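Local coordinates for hypothetical protein (Mesorhizobium loti, PDB 2O2X) that removes the C-7 phosphate of D-glycero-beta-D-manno-heptose 1,7-bisphosphate, a magnesium-dependent step in the making of ADP-heptose, at residues I73-R86 with F111-V125. Numbering follows the deposited sequence.
Sequences IPVVVVTNQSGIAR and FVDMVLACAYHEAGV
Strands 75-80 and 114-118 run side by side in parallel, V77 N donating to M114 O and V77 O accepting from L116 N at 2.9 Å, and the ladder continues through T79 to Q81 N, bonded to C118 O. Where the ladder begins, a carboxylate extends it: D113 OD2 takes V75 N on its anti lone pair (2.9 Å, nearly straight at 171°), while D113 N returns a bond to V75 O. A water bridges D113 OD2 to I73 O, and D113 OD1 forms a salt bridge with R25.

Apolar contacts line both faces. With CG anti to the carbonyl carbon (chi1 -53°), L116 brings CD1 to 3.5 Å from V76 CG1; on the other face V112 CG1 meets V75 CG1 and V77 CG2, and T79 CG2 rests against A117 CB.

These are neighbouring strands of the Rossmann-like HAD core, joined by a crossover through helix 91-107. Near the C-terminal end of strand 75-80 sits T79, which probably stabilises the phosphoryl group, as in related enzymes; Q81 NE2 binds T79 OG1 at 2.9 Å and also reaches D39, the probable proton donor.

Beyond the strands, the R86 guanidinium stacks on the H121 ring, planes 19° apart, with NH1 3.5 Å from CE1. The ring's ND1 accepts A123 N (2.9 Å), and S82 CB packs obliquely against CD2. Were H121 an alanine, the R86 guanidinium would probably lose the ring it stacks on, and A123 N its side-chain acceptor. A single backbone bond, V125 N to A85 O at 3.0 Å, joins the two segments past the strands.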
ATOM      1  N   ILE A  73       6.063   9.538   9.414  1.00 13.50           N
ATOM      2  CA  ILE A  73       5.245   8.323   9.436  1.00 14.16           C
ATOM      3  C   ILE A  73       5.672   7.439   8.262  1.00 12.17           C
ATOM      4  O   ILE A  73       5.686   7.929   7.131  1.00 14.00           O
ATOM      5  CB  ILE A  73       3.731   8.730   9.298  1.00 15.30           C
ATOM      6  CG1 ILE A  73       3.310   9.466  10.582  1.00 20.10           C
ATOM      7  CG2 ILE A  73       2.804   7.566   8.990  1.00 20.97           C
ATOM      8  CD1 ILE A  73       3.697   8.721  11.842  1.00 22.64           C
ATOM      9  N   PRO A  74       6.049   6.169   8.529  1.00 10.50           N
ATOM     10  CA  PRO A  74       6.434   5.337   7.387  1.00  9.12           C
ATOM     11  C   PRO A  74       5.266   5.119   6.412  1.00  9.89           C
ATOM     12  O   PRO A  74       4.104   4.943   6.842  1.00 10.39           O
ATOM     13  CB  PRO A  74       6.848   4.010   8.026  1.00 10.24           C
ATOM     14  CG  PRO A  74       6.256   4.030   9.351  1.00 14.49           C
ATOM     15  CD  PRO A  74       6.119   5.423   9.797  1.00 13.13           C
ATOM     16  N   VAL A  75       5.594   5.131   5.125  1.00  7.27           N
ATOM     17  CA  VAL A  75       4.649   4.848   4.057  1.00  8.18           C
ATOM     18  C   VAL A  75       4.948   3.476   3.493  1.00  8.06           C
ATOM     19  O   VAL A  75       6.055   3.201   3.037  1.00  7.83           O
ATOM     20  CB  VAL A  75       4.704   5.929   2.971  1.00  7.98           C
ATOM     21  CG1 VAL A  75       3.765   5.573   1.824  1.00  9.17           C
ATOM     22  CG2 VAL A  75       4.381   7.340   3.555  1.00  9.91           C
ATOM     23  N   VAL A  76       3.964   2.586   3.576  1.00  8.30           N
ATOM     24  CA  VAL A  76       4.127   1.184   3.241  1.00  7.24           C
ATOM     25  C   VAL A  76       3.195   0.810   2.104  1.00  7.02           C
ATOM     26  O   VAL A  76       1.973   0.909   2.226  1.00  8.19           O
ATOM     27  CB  VAL A  76       3.873   0.264   4.453  1.00  7.71           C
ATOM     28  CG1 VAL A  76       4.052  -1.185   4.079  1.00  9.72           C
ATOM     29  CG2 VAL A  76       4.794   0.648   5.632  1.00  7.82           C
ATOM     30  N   VAL A  77       3.790   0.406   0.975  1.00  7.55           N
ATOM     31  CA  VAL A  77       3.013  -0.017  -0.202  1.00  7.48           C
ATOM     32  C   VAL A  77       2.679  -1.481  -0.027  1.00  7.84           C
ATOM     33  O   VAL A  77       3.574  -2.283   0.220  1.00  8.09           O
ATOM     34  CB  VAL A  77       3.789   0.216  -1.497  1.00  8.13           C
ATOM     35  CG1 VAL A  77       2.975  -0.298  -2.706  1.00  9.59           C
ATOM     36  CG2 VAL A  77       4.117   1.711  -1.668  1.00  8.98           C
ATOM     37  N   VAL A  78       1.411  -1.836  -0.147  1.00  7.57           N
ATOM     38  CA  VAL A  78       0.954  -3.242  -0.015  1.00  6.94           C
ATOM     39  C   VAL A  78       0.105  -3.540  -1.249  1.00 10.46           C
ATOM     40  O   VAL A  78      -0.961  -2.960  -1.451  1.00  9.62           O
ATOM     41  CB  VAL A  78       0.177  -3.534   1.300  1.00  7.98           C
ATOM     42  CG1 VAL A  78       1.127  -3.545   2.457  1.00  9.29           C
ATOM     43  CG2 VAL A  78      -0.956  -2.517   1.540  1.00  9.59           C
ATOM     44  N   THR A  79       0.605  -4.404  -2.123  1.00  6.67           N
ATOM     45  CA  THR A  79       0.005  -4.548  -3.468  1.00  6.75           C
ATOM     46  C   THR A  79      -0.153  -6.020  -3.829  1.00  8.06           C
ATOM     47  O   THR A  79       0.791  -6.796  -3.700  1.00  8.38           O
ATOM     48  CB  THR A  79       0.824  -3.791  -4.554  1.00  9.79           C
ATOM     49  OG1 THR A  79       0.286  -4.027  -5.859  1.00  9.77           O
ATOM     50  CG2 THR A  79       2.277  -4.178  -4.586  1.00  9.28           C
ATOM     51  N   ASN A  80      -1.336  -6.391  -4.314  1.00  7.83           N
ATOM     52  CA  ASN A  80      -1.547  -7.685  -4.939  1.00  6.66           C
ATOM     53  C   ASN A  80      -1.147  -7.548  -6.415  1.00  9.43           C
ATOM     54  O   ASN A  80      -1.547  -6.625  -7.119  1.00 11.70           O
ATOM     55  CB  ASN A  80      -3.013  -8.129  -4.928  1.00  6.55           C
ATOM     56  CG  ASN A  80      -3.570  -8.523  -3.535  1.00  9.33           C
ATOM     57  OD1 ASN A  80      -2.835  -8.711  -2.560  1.00  8.25           O
ATOM     58  ND2 ASN A  80      -4.904  -8.699  -3.466  1.00 10.00           N
ATOM     59  N   GLN A  81      -0.335  -8.486  -6.879  1.00  7.99           N
ATOM     60  CA  GLN A  81       0.136  -8.566  -8.249  1.00  7.41           C
ATOM     61  C   GLN A  81      -0.243  -9.909  -8.855  1.00  7.24           C
ATOM     62  O   GLN A  81       0.628 -10.734  -9.217  1.00  9.20           O
ATOM     63  CB  GLN A  81       1.651  -8.316  -8.270  1.00 10.11           C
ATOM     64  CG  GLN A  81       2.042  -6.895  -7.841  1.00  7.91           C
ATOM     65  CD  GLN A  81       1.753  -5.864  -8.904  1.00 10.24           C
ATOM     66  OE1 GLN A  81       2.037  -6.080 -10.094  1.00 11.58           O
ATOM     67  NE2 GLN A  81       1.201  -4.723  -8.494  1.00 11.26           N
ATOM     68  N   SER A  82      -1.544 -10.141  -8.995  1.00  9.67           N
ATOM     69  CA  SER A  82      -2.041 -11.437  -9.472  1.00  9.84           C
ATOM     70  C   SER A  82      -1.614 -11.748 -10.886  1.00 11.73           C
ATOM     71  O   SER A  82      -1.600 -12.916 -11.267  1.00 10.08           O
ATOM     72  CB  SER A  82      -3.563 -11.491  -9.396  1.00 11.88           C
ATOM     73  OG  SER A  82      -4.147 -10.642 -10.371  1.00 15.47           O
ATOM     74  N   GLY A  83      -1.243 -10.739 -11.665  1.00 10.92           N
ATOM     75  CA  GLY A  83      -0.811 -10.978 -13.033  1.00 11.29           C
ATOM     76  C   GLY A  83       0.383 -11.906 -13.083  1.00 11.67           C
ATOM     77  O   GLY A  83       0.600 -12.576 -14.087  1.00 11.73           O
ATOM     78  N   ILE A  84       1.181 -11.946 -12.007  1.00 10.01           N
ATOM     79  CA  ILE A  84       2.334 -12.829 -11.938  1.00 11.34           C
ATOM     80  C   ILE A  84       1.893 -14.289 -11.892  1.00 12.33           C
ATOM     81  O   ILE A  84       2.380 -15.089 -12.680  1.00 12.96           O
ATOM     82  CB  ILE A  84       3.280 -12.426 -10.754  1.00 10.57           C
ATOM     83  CG1 ILE A  84       3.830 -11.024 -11.027  1.00 10.02           C
ATOM     84  CG2 ILE A  84       4.419 -13.421 -10.607  1.00 11.54           C
ATOM     85  CD1 ILE A  84       4.624 -10.408  -9.911  1.00 12.29           C
ATOM     86  N   ALA A  85       0.953 -14.636 -11.024  1.00 10.74           N
ATOM     87  CA  ALA A  85       0.423 -15.997 -10.989  1.00 11.96           C
ATOM     88  C   ALA A  85      -0.248 -16.390 -12.293  1.00 12.42           C
ATOM     89  O   ALA A  85      -0.279 -17.583 -12.657  1.00 13.00           O
ATOM     90  CB  ALA A  85      -0.548 -16.170  -9.851  1.00 11.74           C
ATOM     91  N   ARG A  86      -0.835 -15.402 -12.952  1.00 12.11           N
ATOM     92  CA  ARG A  86      -1.604 -15.630 -14.186  1.00 12.91           C
ATOM     93  C   ARG A  86      -0.747 -15.656 -15.442  1.00 14.98           C
ATOM     94  O   ARG A  86      -1.249 -15.887 -16.536  1.00 16.19           O
ATOM     95  CB  ARG A  86      -2.683 -14.580 -14.284  1.00 11.71           C
ATOM     96  CG  ARG A  86      -3.603 -14.643 -13.085  1.00 15.02           C
ATOM     97  CD  ARG A  86      -4.500 -13.469 -12.963  1.00 23.84           C
ATOM     98  NE  ARG A  86      -5.754 -13.727 -13.632  1.00 27.93           N
ATOM     99  CZ  ARG A  86      -6.901 -13.160 -13.280  1.00 30.80           C
ATOM    100  NH1 ARG A  86      -6.950 -12.274 -12.276  1.00 36.34           N
ATOM    101  NH2 ARG A  86      -7.995 -13.476 -13.942  1.00 39.29           N
ATOM    102  N   PHE A 111       8.365   9.986  -1.133  1.00 11.87           N
ATOM    103  CA  PHE A 111       8.956   8.660  -1.067  1.00 11.83           C
ATOM    104  C   PHE A 111       8.111   7.692  -0.252  1.00 11.70           C
ATOM    105  O   PHE A 111       7.196   8.082   0.479  1.00 10.22           O
ATOM    106  CB  PHE A 111      10.368   8.735  -0.474  1.00 13.85           C
ATOM    107  CG  PHE A 111      10.470   9.636   0.673  1.00 17.07           C
ATOM    108  CD1 PHE A 111      10.089   9.228   1.931  1.00 17.66           C
ATOM    109  CD2 PHE A 111      10.916  10.946   0.510  1.00 18.64           C
ATOM    110  CE1 PHE A 111      10.175  10.094   3.029  1.00 23.36           C
ATOM    111  CE2 PHE A 111      11.009  11.801   1.594  1.00 22.06           C
ATOM    112  CZ  PHE A 111      10.638  11.379   2.852  1.00 20.84           C
ATOM    113  N   VAL A 112       8.451   6.417  -0.401  1.00 11.18           N
ATOM    114  CA  VAL A 112       7.883   5.378   0.442  1.00  8.78           C
ATOM    115  C   VAL A 112       9.026   4.681   1.184  1.00  9.80           C
ATOM    116  O   VAL A 112      10.215   4.909   0.900  1.00 10.95           O
ATOM    117  CB  VAL A 112       7.042   4.373  -0.348  1.00  9.28           C
ATOM    118  CG1 VAL A 112       6.014   5.087  -1.254  1.00 10.92           C
ATOM    119  CG2 VAL A 112       7.879   3.435  -1.157  1.00 10.37           C
ATOM    120  N   ASP A 113       8.655   3.856   2.158  1.00  8.01           N
ATOM    121  CA  ASP A 113       9.609   3.235   3.093  1.00 10.77           C
ATOM    122  C   ASP A 113       9.650   1.712   3.061  1.00  9.61           C
ATOM    123  O   ASP A 113      10.598   1.087   3.538  1.00  9.35           O
ATOM    124  CB  ASP A 113       9.301   3.755   4.473  1.00  9.49           C
ATOM    125  CG  ASP A 113       9.407   5.262   4.524  1.00 10.41           C
ATOM    126  OD1 ASP A 113      10.571   5.749   4.353  1.00 12.28           O
ATOM    127  OD2 ASP A 113       8.362   5.951   4.644  1.00 11.81           O
HETATM  128  N   MSE A 114       8.628   1.091   2.482  1.00  9.26           N
HETATM  129  CA  MSE A 114       8.632  -0.362   2.343  1.00  9.59           C
HETATM  130  C   MSE A 114       7.645  -0.727   1.236  1.00  8.63           C
HETATM  131  O   MSE A 114       6.613  -0.050   1.066  1.00  9.51           O
HETATM  132  CB  MSE A 114       8.253  -1.032   3.656  1.00  8.81           C
HETATM  133  CG  MSE A 114       8.286  -2.533   3.627  1.00  8.23           C
HETATM  134 SE   MSE A 114       8.055  -3.406   5.331  0.75 12.65          SE
HETATM  135  CE  MSE A 114       9.841  -3.161   6.005  1.00 18.85           C
ATOM    136  N   VAL A 115       7.974  -1.770   0.485  1.00  7.56           N
ATOM    137  CA  VAL A 115       7.050  -2.352  -0.509  1.00  7.93           C
ATOM    138  C   VAL A 115       6.855  -3.833  -0.223  1.00  8.87           C
ATOM    139  O   VAL A 115       7.847  -4.572  -0.130  1.00  8.47           O
ATOM    140  CB  VAL A 115       7.602  -2.194  -1.943  1.00 10.55           C
ATOM    141  CG1 VAL A 115       6.692  -2.886  -2.973  1.00 12.11           C
ATOM    142  CG2 VAL A 115       7.782  -0.715  -2.293  1.00 12.23           C
ATOM    143  N   LEU A 116       5.599  -4.268  -0.099  1.00  7.78           N
ATOM    144  CA  LEU A 116       5.235  -5.681  -0.054  1.00  7.46           C
ATOM    145  C   LEU A 116       4.302  -5.984  -1.209  1.00  6.56           C
ATOM    146  O   LEU A 116       3.425  -5.180  -1.542  1.00  8.18           O
ATOM    147  CB  LEU A 116       4.603  -6.106   1.262  1.00  9.54           C
ATOM    148  CG  LEU A 116       5.422  -5.739   2.508  1.00  7.64           C
ATOM    149  CD1 LEU A 116       5.005  -4.407   3.077  1.00  9.23           C
ATOM    150  CD2 LEU A 116       5.201  -6.772   3.618  1.00  9.97           C
ATOM    151  N   ALA A 117       4.514  -7.121  -1.854  1.00  6.14           N
ATOM    152  CA  ALA A 117       3.685  -7.541  -2.960  1.00  7.05           C
ATOM    153  C   ALA A 117       3.433  -9.036  -2.920  1.00  7.16           C
ATOM    154  O   ALA A 117       4.314  -9.826  -2.512  1.00  7.96           O
ATOM    155  CB  ALA A 117       4.325  -7.165  -4.288  1.00  8.15           C
ATOM    156  N   CYS A 118       2.235  -9.416  -3.314  1.00  8.70           N
ATOM    157  CA  CYS A 118       1.775 -10.814  -3.288  1.00  7.36           C
ATOM    158  C   CYS A 118       1.265 -11.229  -4.654  1.00  7.59           C
ATOM    159  O   CYS A 118       0.313 -10.639  -5.157  1.00  9.01           O
ATOM    160  CB  CYS A 118       0.692 -11.007  -2.262  1.00  7.84           C
ATOM    161  SG  CYS A 118       0.221 -12.780  -2.162  1.00 11.51           S
ATOM    162  N   ALA A 119       1.884 -12.264  -5.234  1.00  8.07           N
ATOM    163  CA  ALA A 119       1.557 -12.744  -6.589  1.00  8.81           C
ATOM    164  C   ALA A 119       0.442 -13.779  -6.623  1.00 10.09           C
ATOM    165  O   ALA A 119      -0.161 -13.990  -7.679  1.00 11.58           O
ATOM    166  CB  ALA A 119       2.778 -13.321  -7.232  1.00 10.39           C
ATOM    167  N   TYR A 120       0.214 -14.469  -5.515  1.00  9.63           N
ATOM    168  CA  TYR A 120      -0.646 -15.651  -5.515  1.00  9.65           C
ATOM    169  C   TYR A 120      -2.090 -15.326  -5.873  1.00 10.77           C
ATOM    170  O   TYR A 120      -2.673 -14.351  -5.370  1.00 13.26           O
ATOM    171  CB  TYR A 120      -0.637 -16.296  -4.140  1.00 10.35           C
ATOM    172  CG  TYR A 120       0.722 -16.786  -3.667  1.00 10.10           C
ATOM    173  CD1 TYR A 120       1.456 -17.705  -4.410  1.00 12.32           C
ATOM    174  CD2 TYR A 120       1.258 -16.362  -2.454  1.00 12.83           C
ATOM    175  CE1 TYR A 120       2.713 -18.177  -3.955  1.00 12.19           C
ATOM    176  CE2 TYR A 120       2.504 -16.833  -1.995  1.00 12.27           C
ATOM    177  CZ  TYR A 120       3.209 -17.735  -2.747  1.00 14.90           C
ATOM    178  OH  TYR A 120       4.439 -18.179  -2.296  1.00 16.02           O
ATOM    179  N   HIS A 121      -2.704 -16.145  -6.723  1.00 11.06           N
ATOM    180  CA  HIS A 121      -4.099 -15.931  -7.087  1.00 10.49           C
ATOM    181  C   HIS A 121      -4.744 -17.235  -7.508  1.00 12.28           C
ATOM    182  O   HIS A 121      -4.110 -18.035  -8.192  1.00 10.71           O
ATOM    183  CB  HIS A 121      -4.175 -14.901  -8.221  1.00 10.10           C
ATOM    184  CG  HIS A 121      -5.560 -14.423  -8.548  1.00 12.79           C
ATOM    185  ND1 HIS A 121      -6.401 -15.083  -9.424  1.00 14.70           N
ATOM    186  CD2 HIS A 121      -6.233 -13.323  -8.140  1.00 13.65           C
ATOM    187  CE1 HIS A 121      -7.539 -14.414  -9.520  1.00 15.66           C
ATOM    188  NE2 HIS A 121      -7.461 -13.336  -8.759  1.00 15.37           N
ATOM    189  N   GLU A 122      -6.025 -17.374  -7.185  1.00 11.41           N
ATOM    190  CA  GLU A 122      -6.814 -18.606  -7.481  1.00 12.79           C
ATOM    191  C   GLU A 122      -6.881 -18.963  -8.957  1.00 16.16           C
ATOM    192  O   GLU A 122      -6.973 -20.157  -9.301  1.00 16.10           O
ATOM    193  CB  GLU A 122      -8.229 -18.473  -6.922  1.00 16.07           C
ATOM    194  CG  GLU A 122      -9.071 -17.382  -7.529  1.00 18.03           C
ATOM    195  CD  GLU A 122      -9.884 -17.823  -8.727  1.00 31.55           C
ATOM    196  OE1 GLU A 122     -10.046 -19.052  -8.954  1.00 27.20           O
ATOM    197  OE2 GLU A 122     -10.389 -16.921  -9.440  1.00 33.41           O
ATOM    198  N   ALA A 123      -6.842 -17.952  -9.824  1.00 14.34           N
ATOM    199  CA  ALA A 123      -6.936 -18.146 -11.261  1.00 14.28           C
ATOM    200  C   ALA A 123      -5.592 -18.248 -11.939  1.00 13.89           C
ATOM    201  O   ALA A 123      -5.473 -18.164 -13.159  1.00 15.50           O
ATOM    202  CB  ALA A 123      -7.770 -17.025 -11.892  1.00 19.02           C
ATOM    203  N   GLY A 124      -4.542 -18.463 -11.155  1.00 14.74           N
ATOM    204  CA  GLY A 124      -3.239 -18.585 -11.684  1.00 14.03           C
ATOM    205  C   GLY A 124      -3.087 -19.892 -12.409  1.00 16.91           C
ATOM    206  O   GLY A 124      -3.983 -20.751 -12.422  1.00 18.41           O
ATOM    207  N   VAL A 125      -1.955 -20.040 -13.024  1.00 16.94           N
ATOM    208  CA  VAL A 125      -1.627 -21.333 -13.583  0.50 18.59           C
ATOM    209  C   VAL A 125      -0.264 -21.734 -13.079  1.00 18.77           C
ATOM    210  O   VAL A 125       0.708 -21.017 -13.203  1.00 22.40           O
ATOM    211  CB  VAL A 125      -1.755 -21.373 -15.106  0.50 20.49           C
ATOM    212  CG1 VAL A 125      -0.859 -20.340 -15.780  0.50 22.56           C
ATOM    213  CG2 VAL A 125      -1.489 -22.798 -15.613  0.50 20.04           C
TER
HETATM  214  O   HOH W   1       7.652   8.499   5.334  1.00 11.32           O
HETATM  215  O   HOH W   2      -5.766 -16.340 -15.229  1.00 22.69           O